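Local coordinates for protein oxidoreductase (Listeria innocua, PDB 3E18) that binds NAD and is probably a dehydrogenase of the GFO/IDH/MocA family, although its substrate is not known, at residues 126-131 and 251-256; 133-138 and 299-304; 198-203 and 337-342; 211-216 and 223-228. All coordinates share one frame; numbering follows the deposited sequence. Where two conformers were deposited one is given.

Read from the N terminus, the chain leaves the parallel Rossmann sheet and enters helix 129-140, whose first turn opens contact 1 and whose middle opens contact 2. Next comes 198-203, which starts contact 3, and then the hairpin of contact 4, opened and closed within 18 residues. Contact 4 is therefore nested inside the loops closed by the other three. Contact 1 closes at 251-256, contact 2 at 299-304 and contact 3 at 337-342, so these three cross one another. Contacts 1 and 2 tie two loops to one helix; contacts 3 and 4 share the large mixed sheet, where 198-203 is hydrogen-bonded to 211-216.

Contact 1: residues 126-131 and 251-256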
# COMPACT_ATOMS: atom_id res chain seq x y z
N ARG A 126 8.66 21.02 4.27
CA ARG A 126 10.01 20.49 4.38
C ARG A 126 10.57 20.69 5.79
O ARG A 126 11.48 19.99 6.20
CB ARG A 126 10.94 21.17 3.39
CG ARG A 126 10.68 20.82 1.96
CD ARG A 126 11.78 21.39 1.11
NE ARG A 126 11.45 21.28 -0.30
CZ ARG A 126 12.35 21.44 -1.28
NH1 ARG A 126 13.59 21.75 -0.97
NH2 ARG A 126 11.99 21.35 -2.55
N TRP A 127 9.98 21.63 6.53
CA TRP A 127 10.36 21.90 7.91
C TRP A 127 9.52 21.12 8.94
O TRP A 127 9.72 21.26 10.14
CB TRP A 127 10.29 23.42 8.18
CG TRP A 127 11.46 24.22 7.62
CD1 TRP A 127 12.56 24.66 8.31
CD2 TRP A 127 11.64 24.68 6.27
NE1 TRP A 127 13.41 25.36 7.48
CE2 TRP A 127 12.87 25.40 6.22
CE3 TRP A 127 10.87 24.57 5.09
CZ2 TRP A 127 13.36 25.98 5.04
CZ3 TRP A 127 11.36 25.16 3.91
CH2 TRP A 127 12.59 25.86 3.90
N ASP A 128 8.57 20.31 8.47
CA ASP A 128 7.71 19.51 9.35
C ASP A 128 8.55 18.56 10.21
O ASP A 128 9.44 17.88 9.70
CB ASP A 128 6.68 18.73 8.54
CG ASP A 128 5.39 19.50 8.29
OD1 ASP A 128 5.31 20.70 8.64
OD2 ASP A 128 4.43 18.89 7.74
N GLU A 129 8.28 18.55 11.51
CA GLU A 129 9.06 17.78 12.48
C GLU A 129 9.05 16.26 12.22
O GLU A 129 10.09 15.60 12.24
CB GLU A 129 8.56 18.07 13.90
CG GLU A 129 9.60 17.84 14.97
CD GLU A 129 9.19 18.33 16.36
OE1 GLU A 129 8.25 19.16 16.48
OE2 GLU A 129 9.81 17.86 17.34
N ASP A 130 7.86 15.72 11.93
CA ASP A 130 7.73 14.31 11.54
C ASP A 130 8.60 13.96 10.33
O ASP A 130 9.26 12.91 10.32
CB ASP A 130 6.28 13.97 11.24
CG ASP A 130 5.69 14.81 10.12
OD1 ASP A 130 5.65 16.06 10.26
OD2 ASP A 130 5.26 14.23 9.12
N PHE A 131 8.62 14.83 9.33
CA PHE A 131 9.44 14.60 8.13
C PHE A 131 10.93 14.67 8.46
O PHE A 131 11.73 13.91 7.92
CB PHE A 131 9.06 15.60 7.01
CG PHE A 131 10.07 15.64 5.90
CD1 PHE A 131 10.26 14.53 5.08
CD2 PHE A 131 10.85 16.77 5.69
CE1 PHE A 131 11.23 14.53 4.06
CE2 PHE A 131 11.83 16.79 4.65
CZ PHE A 131 12.00 15.66 3.85
N HIS A 251 3.07 7.46 13.96
CA HIS A 251 1.63 7.29 13.89
C HIS A 251 0.89 8.52 13.39
O HIS A 251 0.03 8.43 12.50
CB HIS A 251 1.08 6.89 15.25
CG HIS A 251 1.54 5.55 15.71
ND1 HIS A 251 1.04 4.37 15.19
CD2 HIS A 251 2.46 5.19 16.64
CE1 HIS A 251 1.64 3.35 15.78
NE2 HIS A 251 2.50 3.82 16.66
N ASP A 252 1.25 9.67 13.95
CA ASP A 252 0.41 10.85 13.88
C ASP A 252 1.27 12.11 14.01
O ASP A 252 2.50 12.03 14.20
CB ASP A 252 -0.62 10.75 15.03
CG ASP A 252 -1.71 11.79 14.94
OD1 ASP A 252 -1.88 12.55 15.93
OD2 ASP A 252 -2.39 11.86 13.89
N TRP A 253 0.63 13.28 13.91
CA TRP A 253 1.27 14.59 14.09
C TRP A 253 1.86 14.81 15.49
O TRP A 253 2.74 15.65 15.66
CB TRP A 253 0.28 15.72 13.78
CG TRP A 253 -0.35 15.66 12.42
CD1 TRP A 253 -1.67 15.45 12.12
CD2 TRP A 253 0.33 15.81 11.16
NE1 TRP A 253 -1.86 15.46 10.76
CE2 TRP A 253 -0.65 15.68 10.14
CE3 TRP A 253 1.66 16.04 10.79
CZ2 TRP A 253 -0.34 15.77 8.79
CZ3 TRP A 253 1.97 16.14 9.44
CH2 TRP A 253 0.98 16.00 8.46
N ASP A 254 1.39 14.05 16.48
CA ASP A 254 1.95 14.10 17.83
C ASP A 254 3.34 13.44 17.95
O ASP A 254 3.96 13.49 19.00
CB ASP A 254 0.95 13.55 18.86
CG ASP A 254 0.68 12.05 18.70
OD1 ASP A 254 1.17 11.41 17.73
OD2 ASP A 254 -0.05 11.50 19.55
N LEU A 255 3.80 12.81 16.86
CA LEU A 255 5.16 12.23 16.76
C LEU A 255 5.36 10.93 17.57
O LEU A 255 6.49 10.53 17.82
CB LEU A 255 6.25 13.25 17.11
CG LEU A 255 6.76 14.30 16.12
CD1 LEU A 255 5.82 14.64 14.96
CD2 LEU A 255 7.17 15.54 16.87
N SER A 256 4.26 10.29 17.97
CA SER A 256 4.34 8.98 18.60
C SER A 256 4.75 7.93 17.57
O SER A 256 4.43 8.04 16.39
CB SER A 256 3.00 8.57 19.23
OG SER A 256 2.01 8.41 18.24
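Leu255 meets the first turn of helix 129-140 with its two methyl groups, each given to a different residue. Followed from CB, the chain turns with CG anti to its own carbonyl carbon (chi1 -81°), and the branch then divides. CD1 packs against CB of Asp130 at 3.8 Å and lies equally near the backbone N of that residue. CD2 goes to Glu129, where it lies against the carboxylate end, 3.5 Å from CD, with CG and CB somewhat farther off; the two side chains cross at about a right angle.

Trp253 supplies the second half of the contact. Its CZ3 is equally near both oxygens of Asp130, at 3.8 Å from OD1 and from OD2; OD1 is the one at the ring edge, near the ring plane, and the carboxylate is turned 85° to the indole. An aromatic C-H edge carries slight positive charge, which probably suits this oxygen. OD2 also has a salt bridge to Arg238 and a hydrogen bond from Trp239. Both tips come from a type I turn, Asp252 to Leu255, closed by Leu255 N to Asp252 O at 3.1 Å.

The turn links strands 246-250 and 257-262 of the mixed sheet. It packs on the start of helix 129-140, while Asp128, just before that helix, touches Gln184 of helix 173-188.

Contact 2: residues 133-138 and 299-304; sequences IIKEMF and APAKLA
Ile133, Glu136, Pro300 and Ala301 carry a helix-to-loop packing in the C-terminal domain of the GFO/IDH/MocA fold, where an irregular segment between strand 292-295 and helix 307-315 runs over helix 129-140. The backbones come close: the CA atoms of Ile133 and Pro300 are 4.0 Å apart. Such an approach is consistent with the small residues and proline on the loop side, and Ala301 is also tied to Leu132 by a backbone hydrogen bond.

The apolar part is narrow. CG1 of Ile133 lies 4.0 Å from CB of Pro300, the two side chains crossing obliquely, and Leu255 packs on the same isoleucine. Two and three residues on along the helix come Lys135 and Glu136. The methyl of Ala301 points toward the helix and touches OE1 and the backbone N of Glu136, with CG of Lys135 farther off at 4.3 Å. The amine of Lys135 is engaged within its own helix, in a salt bridge with Glu139.

Glu136 reaches along the loop. Its CG stands anti to the backbone N (chi1 179°) and comes within 3.4 Å of Ala299 O, after which a bend at chi2 (73°) directs CD. OE1 then rests 3.6 Å from CB of Ala301. The other oxygen uses solvent: one water donates to Ala299 O at 2.7 Å and, more weakly, to OE2 of Glu136 at 2.9 Å.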
# COMPACT_ATOMS: atom_id res chain seq x y z
N ILE A 133 12.35 13.95 11.32
CA ILE A 133 12.66 12.64 11.95
C ILE A 133 13.01 11.58 10.89
O ILE A 133 14.03 10.90 11.03
CB ILE A 133 11.51 12.16 12.87
CG1 ILE A 133 11.40 13.08 14.08
CG2 ILE A 133 11.73 10.72 13.35
CD1 ILE A 133 10.13 12.88 14.89
N ILE A 134 12.20 11.47 9.84
CA ILE A 134 12.49 10.53 8.74
C ILE A 134 13.81 10.88 8.03
O ILE A 134 14.60 9.99 7.65
CB ILE A 134 11.31 10.48 7.70
CG1 ILE A 134 9.98 10.15 8.41
CG2 ILE A 134 11.57 9.47 6.61
CD1 ILE A 134 9.95 8.76 9.08
N LYS A 135 14.04 12.18 7.84
CA LYS A 135 15.28 12.67 7.24
C LYS A 135 16.47 12.31 8.11
O LYS A 135 17.50 11.88 7.61
CB LYS A 135 15.20 14.19 7.03
CG LYS A 135 16.37 14.78 6.26
CD LYS A 135 16.02 16.19 5.82
CE LYS A 135 16.93 16.65 4.69
NZ LYS A 135 18.25 17.07 5.22
N GLU A 136 16.32 12.47 9.42
CA GLU A 136 17.38 12.01 10.36
C GLU A 136 17.65 10.51 10.21
O GLU A 136 18.82 10.09 10.04
CB GLU A 136 17.02 12.37 11.81
CG GLU A 136 18.05 11.92 12.87
CD GLU A 136 19.35 12.72 12.89
OE1 GLU A 136 19.48 13.71 12.13
OE2 GLU A 136 20.26 12.37 13.68
N MET A 137 16.59 9.70 10.23
CA MET A 137 16.71 8.24 10.06
C MET A 137 17.38 7.88 8.74
O MET A 137 18.25 7.02 8.70
CB MET A 137 15.35 7.54 10.19
CG MET A 137 14.69 7.70 11.54
SD MET A 137 13.01 7.09 11.60
CE MET A 137 13.26 5.36 11.25
N PHE A 138 16.97 8.57 7.67
CA PHE A 138 17.46 8.32 6.31
C PHE A 138 18.96 8.60 6.22
O PHE A 138 19.72 7.80 5.69
CB PHE A 138 16.66 9.20 5.32
CG PHE A 138 16.90 8.89 3.87
CD1 PHE A 138 16.14 7.93 3.21
CD2 PHE A 138 17.85 9.60 3.13
CE1 PHE A 138 16.37 7.64 1.86
CE2 PHE A 138 18.08 9.32 1.79
CZ PHE A 138 17.33 8.35 1.15
N ALA A 299 15.69 12.31 17.51
CA ALA A 299 15.40 13.74 17.42
C ALA A 299 15.42 14.11 15.94
O ALA A 299 16.19 13.53 15.17
CB ALA A 299 16.45 14.55 18.21
N PRO A 300 14.56 15.07 15.53
CA PRO A 300 14.51 15.47 14.12
C PRO A 300 15.82 16.07 13.63
O PRO A 300 16.54 16.70 14.43
CB PRO A 300 13.41 16.52 14.09
CG PRO A 300 13.37 17.04 15.51
CD PRO A 300 13.59 15.83 16.33
N ALA A 301 16.16 15.84 12.36
CA ALA A 301 17.27 16.53 11.72
C ALA A 301 17.05 18.05 11.75
O ALA A 301 15.93 18.53 11.97
CB ALA A 301 17.43 16.06 10.28
N LYS A 302 18.12 18.82 11.57
CA LYS A 302 17.96 20.27 11.53
C LYS A 302 17.71 20.75 10.10
O LYS A 302 18.41 20.33 9.18
CB LYS A 302 19.19 20.96 12.14
CG LYS A 302 19.42 20.67 13.62
CD LYS A 302 18.32 21.28 14.48
CE LYS A 302 18.37 20.78 15.90
NZ LYS A 302 17.13 21.20 16.64
N LEU A 303 16.69 21.58 9.90
CA LEU A 303 16.57 22.34 8.65
C LEU A 303 16.62 23.82 8.98
O LEU A 303 15.65 24.38 9.53
CB LEU A 303 15.31 21.98 7.84
CG LEU A 303 15.28 22.50 6.39
CD1 LEU A 303 16.55 22.14 5.60
CD2 LEU A 303 14.07 22.00 5.64
N ALA A 304 17.75 24.44 8.66
CA ALA A 304 18.03 25.81 9.11
C ALA A 304 18.59 26.68 7.99
O ALA A 304 19.39 26.21 7.18
CB ALA A 304 18.97 25.80 10.32
O HOH W 1 18.75 13.11 16.04

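Contact 3: residues 198-203 and 337-342; sequences ANLSFA and AIFEAA
Ala198 and Ala342 stand at the centre of an apolar contact made largely of methyl groups. CB of Ala198 points at the helix and meets CG2 of Ile338 at 3.8 Å, with the methyls of Ala341 and Ala342 a little further off. CG of Leu200, anti to its carbonyl carbon (chi1 -54°), is set 3.7 Å from CB of Ala342. CD1 of Leu200 lies at the edge of the Phe339 ring, near the ring plane and 4.1 Å from CD1 of that ring; the two side chains cross at about a right angle.

Helix 325-344 here packs on the mixed sheet of the C-terminal domain. Its segment 337-342 crosses strand segment 198-201 at 82°, with axes 6.7 Å apart. Such closeness is consistent with the alanines on both sides. Helix 173-188 adjoins the same face, placing Val174 against both Leu200 and Phe339.

Polar contact across the interface is confined to the backbone and is of the C-H type. CA of Ala342 approaches O of Ala198 at 3.5 Å, with an angle of 131° at the hydrogen. Conventional backbone bonds of the strand instead run within the sheet, between Asn199 O and Val213 N, and between Ser201 N and Gly211 O.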
# COMPACT_ATOMS: atom_id res chain seq x y z
N ALA A 198 -0.70 5.28 -10.34
CA ALA A 198 -1.56 6.04 -9.42
C ALA A 198 -3.00 5.74 -9.67
O ALA A 198 -3.38 5.30 -10.76
CB ALA A 198 -1.32 7.57 -9.58
N ASN A 199 -3.80 5.96 -8.64
CA ASN A 199 -5.25 5.87 -8.77
C ASN A 199 -5.81 6.98 -7.92
O ASN A 199 -5.28 7.29 -6.86
CB ASN A 199 -5.76 4.45 -8.39
CG ASN A 199 -6.99 4.50 -7.46
OD1 ASN A 199 -8.12 4.79 -7.89
ND2 ASN A 199 -6.76 4.19 -6.18
N LEU A 200 -6.84 7.63 -8.44
CA LEU A 200 -7.45 8.76 -7.75
C LEU A 200 -8.77 8.35 -7.13
O LEU A 200 -9.46 7.46 -7.62
CB LEU A 200 -7.70 9.92 -8.73
CG LEU A 200 -6.57 10.48 -9.58
CD1 LEU A 200 -7.08 11.54 -10.57
CD2 LEU A 200 -5.46 11.04 -8.72
N SER A 201 -9.14 9.02 -6.05
CA SER A 201 -10.44 8.77 -5.44
C SER A 201 -11.44 9.84 -5.83
O SER A 201 -11.15 11.03 -5.74
CB SER A 201 -10.31 8.73 -3.92
OG SER A 201 -11.59 8.69 -3.32
N PHE A 202 -12.62 9.41 -6.28
CA PHE A 202 -13.73 10.32 -6.55
C PHE A 202 -14.95 9.84 -5.79
O PHE A 202 -16.08 9.91 -6.29
CB PHE A 202 -14.04 10.37 -8.04
CG PHE A 202 -12.96 11.01 -8.85
CD1 PHE A 202 -12.89 12.39 -8.97
CD2 PHE A 202 -12.02 10.23 -9.52
CE1 PHE A 202 -11.90 12.99 -9.73
CE2 PHE A 202 -11.03 10.82 -10.28
CZ PHE A 202 -10.97 12.21 -10.38
N ALA A 203 -14.72 9.39 -4.56
CA ALA A 203 -15.75 8.80 -3.72
C ALA A 203 -16.73 9.85 -3.20
O ALA A 203 -17.86 9.52 -2.83
CB ALA A 203 -15.11 8.06 -2.56
N ALA A 337 2.85 13.18 -14.26
CA ALA A 337 2.93 11.71 -14.38
C ALA A 337 1.82 11.00 -13.60
O ALA A 337 1.26 10.02 -14.09
CB ALA A 337 4.28 11.20 -13.95
N ILE A 338 1.51 11.50 -12.42
CA ILE A 338 0.48 10.89 -11.57
C ILE A 338 -0.87 10.99 -12.26
O ILE A 338 -1.61 10.00 -12.34
CB ILE A 338 0.46 11.53 -10.16
CG1 ILE A 338 1.61 10.94 -9.33
CG2 ILE A 338 -0.88 11.34 -9.46
CD1 ILE A 338 1.91 11.71 -8.05
N PHE A 339 -1.19 12.18 -12.76
CA PHE A 339 -2.48 12.41 -13.41
C PHE A 339 -2.64 11.58 -14.67
O PHE A 339 -3.70 11.00 -14.93
CB PHE A 339 -2.65 13.89 -13.72
CG PHE A 339 -3.15 14.68 -12.55
CD1 PHE A 339 -4.28 14.25 -11.86
CD2 PHE A 339 -2.51 15.83 -12.15
CE1 PHE A 339 -4.76 14.97 -10.78
CE2 PHE A 339 -2.99 16.57 -11.06
CZ PHE A 339 -4.11 16.13 -10.39
N GLU A 340 -1.56 11.49 -15.44
CA GLU A 340 -1.51 10.66 -16.63
C GLU A 340 -1.67 9.17 -16.28
O GLU A 340 -2.44 8.45 -16.94
CB GLU A 340 -0.20 10.89 -17.37
CG GLU A 340 -0.12 10.14 -18.70
CD GLU A 340 1.28 10.11 -19.30
OE1 GLU A 340 2.11 10.98 -18.97
OE2 GLU A 340 1.54 9.20 -20.11
N ALA A 341 -0.97 8.71 -15.24
CA ALA A 341 -1.02 7.31 -14.81
C ALA A 341 -2.43 6.92 -14.40
O ALA A 341 -2.93 5.87 -14.80
CB ALA A 341 -0.03 7.06 -13.65
N ALA A 342 -3.09 7.78 -13.64
CA ALA A 342 -4.46 7.50 -13.22
C ALA A 342 -5.50 7.59 -14.35
O ALA A 342 -6.43 6.78 -14.41
CB ALA A 342 -4.83 8.41 -12.09

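Contact 4: residues 211-216 and 223-228; sequences GFVTFI and TAQIEV
Phe212 and Val228 begin the ladder of an antiparallel beta hairpin, strands 211-218 and 223-229, within the mixed sheet of the C-terminal domain. Three hydrogen-bonded pairs, Phe212 with Val228, Thr214 with Ile226 and Ile216 with Ala224, each exchange two bonds, so every N and O of these six residues is satisfied across the hairpin. The shortest and straightest is Ile216 N to Ala224 O, at 2.8 Å and 173°. Between them, in the non-hydrogen-bonded pairs, CA atoms supply weaker contacts, such as Gln225 CA to Thr214 O at 3.2 Å.

Side-chain polar groups find partners mostly beyond the hairpin. Thr214 OG1 bonds to Ser197 O, Thr223 OG1 to His148 and Glu227 OE2 to His154. OE1 of Glu227 accepts from NE2 of Gln225 at 2.9 Å, approached nearly along its C-O axis and lying in the amide plane of Gln225, though the N-H is bent to 141°; CG2 of Val213 packs against both groups. OE1 of Gln225 bonds to NE2 of Gln225 of the second subunit, and Phe215 packs there too, bringing the face of Val213, Phe215, Gln225 and Glu227 into the dimer interface.

The face bearing Phe212, Thr214, Ile226 and Val228 is largely apolar and touched by helices 173-188 and 325-344. The Phe212 ring lies beside Ile226, CE1 to CG2 4.1 Å, and its CE2 presses on CG2 of Val228 at 3.4 Å.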
# COMPACT_ATOMS: atom_id res chain seq x y z
N GLY A 211 -8.79 12.26 -3.04
CA GLY A 211 -7.71 11.51 -2.49
C GLY A 211 -7.00 10.78 -3.61
O GLY A 211 -7.49 10.74 -4.72
N PHE A 212 -5.88 10.18 -3.28
CA PHE A 212 -5.12 9.40 -4.26
C PHE A 212 -4.17 8.44 -3.57
O PHE A 212 -3.95 8.53 -2.36
CB PHE A 212 -4.33 10.33 -5.19
CG PHE A 212 -3.19 11.05 -4.53
CD1 PHE A 212 -1.89 10.58 -4.67
CD2 PHE A 212 -3.41 12.20 -3.78
CE1 PHE A 212 -0.83 11.22 -4.05
CE2 PHE A 212 -2.35 12.86 -3.17
CZ PHE A 212 -1.06 12.36 -3.31
N VAL A 213 -3.59 7.55 -4.37
CA VAL A 213 -2.46 6.78 -3.92
C VAL A 213 -1.55 6.68 -5.13
O VAL A 213 -2.04 6.64 -6.26
CB VAL A 213 -2.89 5.38 -3.37
CG1 VAL A 213 -3.88 4.69 -4.29
CG2 VAL A 213 -1.68 4.49 -3.09
N THR A 214 -0.26 6.70 -4.91
CA THR A 214 0.70 6.51 -5.97
C THR A 214 1.85 5.61 -5.52
O THR A 214 2.23 5.64 -4.36
CB THR A 214 1.20 7.88 -6.53
OG1 THR A 214 2.22 7.67 -7.51
CG2 THR A 214 1.73 8.77 -5.42
N PHE A 215 2.40 4.79 -6.43
CA PHE A 215 3.53 3.97 -6.07
C PHE A 215 4.64 4.40 -7.00
O PHE A 215 4.49 4.34 -8.23
CB PHE A 215 3.22 2.47 -6.25
CG PHE A 215 4.22 1.54 -5.57
CD1 PHE A 215 4.00 1.09 -4.28
CD2 PHE A 215 5.37 1.10 -6.24
CE1 PHE A 215 4.91 0.23 -3.64
CE2 PHE A 215 6.28 0.25 -5.62
CZ PHE A 215 6.04 -0.19 -4.31
N ILE A 216 5.72 4.88 -6.40
CA ILE A 216 6.82 5.49 -7.13
C ILE A 216 8.05 4.61 -7.00
O ILE A 216 8.36 4.12 -5.92
CB ILE A 216 7.10 6.92 -6.58
CG1 ILE A 216 5.88 7.82 -6.82
CG2 ILE A 216 8.33 7.55 -7.21
CD1 ILE A 216 5.82 8.99 -5.87
N THR A 223 11.58 2.59 -3.30
CA THR A 223 10.19 2.62 -3.67
C THR A 223 9.43 3.46 -2.63
O THR A 223 9.90 3.65 -1.50
CB THR A 223 9.56 1.20 -3.85
OG1 THR A 223 9.64 0.46 -2.63
CG2 THR A 223 10.26 0.40 -4.98
N ALA A 224 8.31 4.00 -3.02
CA ALA A 224 7.52 4.82 -2.10
C ALA A 224 6.08 4.70 -2.45
O ALA A 224 5.74 4.55 -3.60
CB ALA A 224 7.95 6.29 -2.14
N GLN A 225 5.24 4.79 -1.43
CA GLN A 225 3.82 4.87 -1.66
C GLN A 225 3.38 6.13 -0.95
O GLN A 225 3.70 6.28 0.23
CB GLN A 225 3.11 3.66 -1.07
CG GLN A 225 1.58 3.71 -1.25
CD GLN A 225 0.89 2.42 -0.85
OE1 GLN A 225 1.47 1.35 -0.94
NE2 GLN A 225 -0.36 2.53 -0.38
N ILE A 226 2.71 7.02 -1.68
CA ILE A 226 2.23 8.30 -1.13
C ILE A 226 0.72 8.29 -1.21
O ILE A 226 0.13 7.91 -2.22
CB ILE A 226 2.78 9.53 -1.93
CG1 ILE A 226 4.31 9.46 -2.09
CG2 ILE A 226 2.26 10.84 -1.36
CD1 ILE A 226 5.12 9.36 -0.81
N GLU A 227 0.06 8.73 -0.15
CA GLU A 227 -1.36 8.57 -0.18
C GLU A 227 -1.94 9.76 0.56
O GLU A 227 -1.33 10.24 1.51
CB GLU A 227 -1.65 7.28 0.58
CG GLU A 227 -2.99 6.68 0.49
CD GLU A 227 -2.98 5.31 1.14
OE1 GLU A 227 -2.44 4.35 0.53
OE2 GLU A 227 -3.49 5.21 2.26
N VAL A 228 -3.06 10.26 0.06
CA VAL A 228 -3.87 11.24 0.79
C VAL A 228 -5.26 10.70 0.73
O VAL A 228 -5.69 10.19 -0.31
CB VAL A 228 -3.82 12.66 0.14
CG1 VAL A 228 -4.82 13.63 0.84
CG2 VAL A 228 -2.43 13.25 0.23